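Side-chain contacts in CT263 (Chlamydia trachomatis, PDB 4QAS), which probably hydrolyses a nucleoside intermediate, acting as an MTAN-type nucleosidase in the futalosine route to menaquinone: residues A[177-180]-A[181-184]; A[193-196]-A[197-201]. The protein carries 1 engineered substitution. All coordinates share one frame; numbering follows the deposited sequence. Where two conformers were deposited one is given.

Contact 1. Residues A[177-180]-A[181-184]. With SO4 (sulfate ion), chain C.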
loop_
_atom_site.group_PDB
_atom_site.type_symbol
_atom_site.label_atom_id
_atom_site.label_comp_id
_atom_site.label_asym_id
_atom_site.label_seq_id
_atom_site.Cartn_x
_atom_site.Cartn_y
_atom_site.Cartn_z
ATOM N N LYS A 177 -16.352 -16.175 1.960
ATOM C CA LYS A 177 -16.967 -15.855 0.680
ATOM C C LYS A 177 -17.228 -14.361 0.540
ATOM O O LYS A 177 -17.095 -13.807 -0.556
ATOM C CB LYS A 177 -18.273 -16.630 0.557
ATOM C CG LYS A 177 -19.111 -16.258 -0.660
ATOM C CD LYS A 177 -20.441 -16.993 -0.676
ATOM C CE LYS A 177 -21.209 -16.723 -1.962
ATOM N NZ LYS A 177 -22.442 -17.549 -2.056
ATOM N N ASN A 178 -17.611 -13.695 1.629
ATOM C CA ASN A 178 -18.112 -12.329 1.576
ATOM C C ASN A 178 -17.077 -11.268 1.904
ATOM O O ASN A 178 -17.386 -10.076 1.794
ATOM C CB ASN A 178 -19.285 -12.164 2.537
ATOM C CG ASN A 178 -20.500 -12.956 2.122
ATOM O OD1 ASN A 178 -20.750 -13.161 0.935
ATOM N ND2 ASN A 178 -21.262 -13.414 3.106
ATOM N N ASN A 179 -15.868 -11.654 2.291
ATOM C CA ASN A 179 -14.881 -10.688 2.765
ATOM C C ASN A 179 -13.553 -10.741 2.009
ATOM O O ASN A 179 -12.532 -10.284 2.525
ATOM C CB ASN A 179 -14.689 -10.834 4.274
ATOM C CG ASN A 179 -15.864 -10.297 5.036
ATOM O OD1 ASN A 179 -15.962 -9.090 5.262
ATOM N ND2 ASN A 179 -16.793 -11.169 5.393
ATOM N N LYS A 180 -13.550 -11.270 0.798
ATOM C CA LYS A 180 -12.283 -11.441 0.090
ATOM C C LYS A 180 -11.565 -10.127 -0.189
ATOM O O LYS A 180 -10.335 -10.088 -0.108
ATOM C CB LYS A 180 -12.462 -12.242 -1.182
ATOM C CG LYS A 180 -12.816 -13.690 -0.880
ATOM C CD LYS A 180 -12.880 -14.556 -2.117
ATOM C CE LYS A 180 -13.361 -15.953 -1.751
ATOM N NZ LYS A 180 -14.006 -16.648 -2.890
ATOM N N VAL A 181 -12.283 -9.039 -0.444
ATOM C CA VAL A 181 -11.603 -7.763 -0.681
ATOM C C VAL A 181 -10.928 -7.271 0.595
ATOM O O VAL A 181 -9.743 -6.897 0.577
ATOM C CB VAL A 181 -12.564 -6.719 -1.275
ATOM C CG1 VAL A 181 -11.896 -5.330 -1.331
ATOM C CG2 VAL A 181 -12.955 -7.141 -2.690
ATOM N N LYS A 182 -11.656 -7.263 1.726
ATOM C CA LYS A 182 -11.068 -6.837 2.995
ATOM C C LYS A 182 -9.864 -7.683 3.345
ATOM O O LYS A 182 -8.852 -7.174 3.839
ATOM C CB LYS A 182 -12.102 -6.951 4.129
ATOM C CG LYS A 182 -13.118 -5.827 4.182
ATOM C CD LYS A 182 -14.002 -5.974 5.416
ATOM C CE LYS A 182 -15.126 -4.965 5.417
ATOM N NZ LYS A 182 -16.047 -5.189 6.559
ATOM N N LEU A 183 -9.975 -8.989 3.141
ATOM C CA LEU A 183 -8.884 -9.884 3.490
ATOM C C LEU A 183 -7.664 -9.631 2.607
ATOM O O LEU A 183 -6.538 -9.583 3.096
ATOM C CB LEU A 183 -9.369 -11.332 3.393
ATOM C CG LEU A 183 -10.393 -11.745 4.447
ATOM C CD1 LEU A 183 -11.126 -12.997 3.944
ATOM C CD2 LEU A 183 -9.668 -11.960 5.742
ATOM N N SER A 184 -7.874 -9.487 1.312
ATOM C CA SER A 184 -6.781 -9.197 0.397
ATOM C C SER A 184 -6.124 -7.863 0.731
ATOM O O SER A 184 -4.897 -7.719 0.627
ATOM C CB SER A 184 -7.348 -9.209 -1.011
ATOM O OG SER A 184 -6.360 -8.969 -2.008
HETATM S S SO4 C . -13.729 -3.357 9.127
HETATM O O1 SO4 C . -12.805 -3.077 10.225
HETATM O O2 SO4 C . -12.984 -3.383 7.870
HETATM O O3 SO4 C . -14.359 -4.660 9.324
HETATM O O4 SO4 C . -14.762 -2.323 9.076
HETATM O O HOH W 1 -15.224 -8.846 -0.634
HETATM O O HOH W 2 -16.812 -7.701 7.330
#

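Contact 2. Residues A[193-196]-A[197-201]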
loop_
_atom_site.group_PDB
_atom_site.type_symbol
_atom_site.label_atom_id
_atom_site.label_comp_id
_atom_site.label_asym_id
_atom_site.label_seq_id
_atom_site.Cartn_x
_atom_site.Cartn_y
_atom_site.Cartn_z
ATOM N N PRO A 193 5.249 -2.526 4.125
ATOM C CA PRO A 193 6.443 -2.148 4.901
ATOM C C PRO A 193 7.616 -3.089 4.699
ATOM O O PRO A 193 8.768 -2.667 4.871
ATOM C CB PRO A 193 5.944 -2.128 6.356
ATOM C CG PRO A 193 4.713 -2.938 6.363
ATOM C CD PRO A 193 4.077 -2.751 4.990
ATOM N N ILE A 194 7.361 -4.340 4.318
ATOM C CA ILE A 194 8.459 -5.243 3.989
ATOM C C ILE A 194 9.165 -4.763 2.732
ATOM O O ILE A 194 10.390 -4.607 2.710
ATOM C CB ILE A 194 7.967 -6.686 3.826
ATOM C CG1 ILE A 194 7.112 -7.102 5.022
ATOM C CG2 ILE A 194 9.191 -7.596 3.649
ATOM C CD1 ILE A 194 6.424 -8.437 4.818
ATOM N N TYR A 195 8.397 -4.535 1.657
ATOM C CA TYR A 195 8.974 -3.981 0.438
ATOM C C TYR A 195 9.759 -2.712 0.744
ATOM O O TYR A 195 10.894 -2.535 0.281
ATOM C CB TYR A 195 7.856 -3.702 -0.570
ATOM C CG TYR A 195 8.100 -2.485 -1.424
ATOM C CD1 TYR A 195 8.916 -2.547 -2.554
ATOM C CD2 TYR A 195 7.526 -1.263 -1.097
ATOM C CE1 TYR A 195 9.147 -1.418 -3.340
ATOM C CE2 TYR A 195 7.748 -0.142 -1.868
ATOM C CZ TYR A 195 8.560 -0.215 -2.988
ATOM O OH TYR A 195 8.756 0.912 -3.737
ATOM N N SER A 196 9.175 -1.823 1.545
ATOM C CA SER A 196 9.811 -0.552 1.853
ATOM C C SER A 196 11.155 -0.747 2.543
ATOM O O SER A 196 12.100 -0.008 2.288
ATOM C CB SER A 196 8.853 0.259 2.722
ATOM O OG SER A 196 9.310 1.579 2.856
ATOM N N SER A 197 11.255 -1.753 3.410
ATOM C CA SER A 197 12.492 -1.992 4.151
ATOM C C SER A 197 13.669 -2.311 3.237
ATOM O O SER A 197 14.823 -2.097 3.624
ATOM C CB SER A 197 12.289 -3.159 5.118
ATOM O OG SER A 197 11.274 -2.884 6.069
ATOM N N PHE A 198 13.414 -2.846 2.043
ATOM C CA PHE A 198 14.495 -3.274 1.159
ATOM C C PHE A 198 14.879 -2.238 0.114
ATOM O O PHE A 198 15.730 -2.518 -0.739
ATOM C CB PHE A 198 14.142 -4.602 0.500
ATOM C CG PHE A 198 14.206 -5.761 1.447
ATOM C CD1 PHE A 198 15.425 -6.333 1.782
ATOM C CD2 PHE A 198 13.058 -6.253 2.023
ATOM C CE1 PHE A 198 15.475 -7.410 2.675
ATOM C CE2 PHE A 198 13.102 -7.327 2.912
ATOM C CZ PHE A 198 14.324 -7.899 3.233
ATOM N N ILE A 199 14.299 -1.045 0.170
ATOM C CA ILE A 199 14.739 0.045 -0.684
ATOM C C ILE A 199 16.055 0.572 -0.121
ATOM O O ILE A 199 16.120 1.005 1.034
ATOM C CB ILE A 199 13.664 1.140 -0.732
ATOM C CG1 ILE A 199 12.476 0.670 -1.567
ATOM C CG2 ILE A 199 14.219 2.432 -1.297
ATOM C CD1 ILE A 199 11.274 1.610 -1.516
ATOM N N ASP A 200 17.113 0.519 -0.923
ATOM C CA ASP A 200 18.448 0.932 -0.495
ATOM C C ASP A 200 18.798 2.211 -1.250
ATOM O O ASP A 200 19.317 2.162 -2.366
ATOM C CB ASP A 200 19.466 -0.167 -0.769
ATOM C CG ASP A 200 20.874 0.222 -0.356
ATOM O OD1 ASP A 200 21.024 1.013 0.602
ATOM O OD2 ASP A 200 21.831 -0.262 -0.997
ATOM N N VAL A 201 18.490 3.352 -0.638
ATOM C CA VAL A 201 18.879 4.658 -1.164
ATOM C C VAL A 201 20.027 5.226 -0.334
ATOM O O VAL A 201 20.468 4.610 0.638
ATOM C CB VAL A 201 17.693 5.649 -1.148
ATOM C CG1 VAL A 201 18.126 7.027 -1.647
ATOM C CG2 VAL A 201 16.547 5.113 -1.993
#

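Contact 1. Residues A[177-180]-A[181-184]
The backbone here closes the opening turn of helix 180-197: Leu183 N reaches Asn179 O at 2.9 Å and Ser184 N reaches Lys180 O at the same separation, with N-H...O angles of 162° and 163°, so two regular i to i+4 bonds are established at once. Asn179 holds the N-cap position, yet its side chain makes no capping bond. With chi1 at -73°, its amide lies beside its own backbone N, and ND2 turns back to Phe175 O in the preceding helix. The other end of the amide faces Lys182, whose side chain runs alongside in the same direction. OD1 of Asn179 touches Lys182 CD at 3.7 Å, and a single water joins the polar ends by giving a hydrogen to Asn179 OD1 (2.6 Å) and accepting one from Lys182 NZ (2.7 Å). The extended lysine also bonds through NZ to sulfate O3 at 3.3 Å. The ion, probably from the crystallisation liquor, is bonded in turn to the backbone N of Glu41 of the second subunit, on whose Pro27 the Val181 side chain packs. A second water accepts the N-H of Val181. Leu183 makes the apolar touch, its CD1 4.2 Å from Asn179 CB, while its CG lies against Asn179 O, the carbonyl that its own N-H bonds. On the buried side the Leu183 side chain packs on Phe77 and Val163 of the central sheet and on Leu88, and Ser184 OG is engaged by Arg21 N and Glu18 O of helix 16-25. The whole is a helix N-terminus, following a short break after helix 173-178, with one face on the sheet of the nucleosidase alpha/beta fold and another towards the dimer partner.

Contact 2. Residues A[193-196]-A[197-201]
Two torsions set the main approaches across this helix end: CG of Phe198, anti to its own carbonyl carbon (chi1 -73°), carries the ring beside Ile194, and OG of Ser197, likewise opposite its carbonyl carbon (chi1 -61°) in the conformer described, turns back to Pro193. The Phe198 and Ile194 side chains run alongside each other, pointing the same way. Ile194 CG2 meets the ring at its edge, in the ring plane, 4.0 Å from Phe198 CE2, and Ile194 O also lies at that edge, 3.2 Å from Phe198 CD2. Pro193 O takes two donors from opposite faces of its carbonyl plane, Ser197 N at 3.0 Å and Ser197 OG at 2.8 Å; the hydroxyl bond belongs to one of two deposited conformers and is less certain than the backbone one. Ser197 N is further shared with Ile194 O, but that bond is weak. After the four-residue bond to Pro193 O the spacing falls to three: Phe198 N bonds to Tyr195 O at 3.1 Å and Ile199 N to Ser196 O at 3.2 Å, the latter nearly straight at 165°. This change of spacing shows the helix tightening as it ends; in both bonds the donor stands above the carbonyl plane. Ile199 then crosses Tyr195 obliquely, its CD1 3.6 Å from Tyr195 CZ, an approach less certain because Tyr195 was deposited in two conformers. In the fold, the Phe198 ring stacks with Phe7 of strand 7-13, and Asn42, between strands 36-40 and 43-49, bonds to Phe198 O and Asp200 N. The Tyr195 ring meets Phe26, just past helix 16-25, edge-to-face, and Tyr195 also packs on Glu189 of the second subunit.

In the fold
Contacts 1 and 2 lie in series on one element, helix 180-197, at its start and its end, with centres about 27 Å apart and nearest atoms about 11 Å apart. Contact 1 is partly buried, its centre about 15 Å from that of the chain; contact 2 is a surface contact at about 20 Å. At the start the regular four-residue spacing is already in place, and the polar chemistry is carried by an amide, a lysine, waters and an anion. At the end the spacing falls from four residues to three, and a serine hydroxyl accompanies aromatic and aliphatic packing. Each contact has one residue within packing reach of the second subunit.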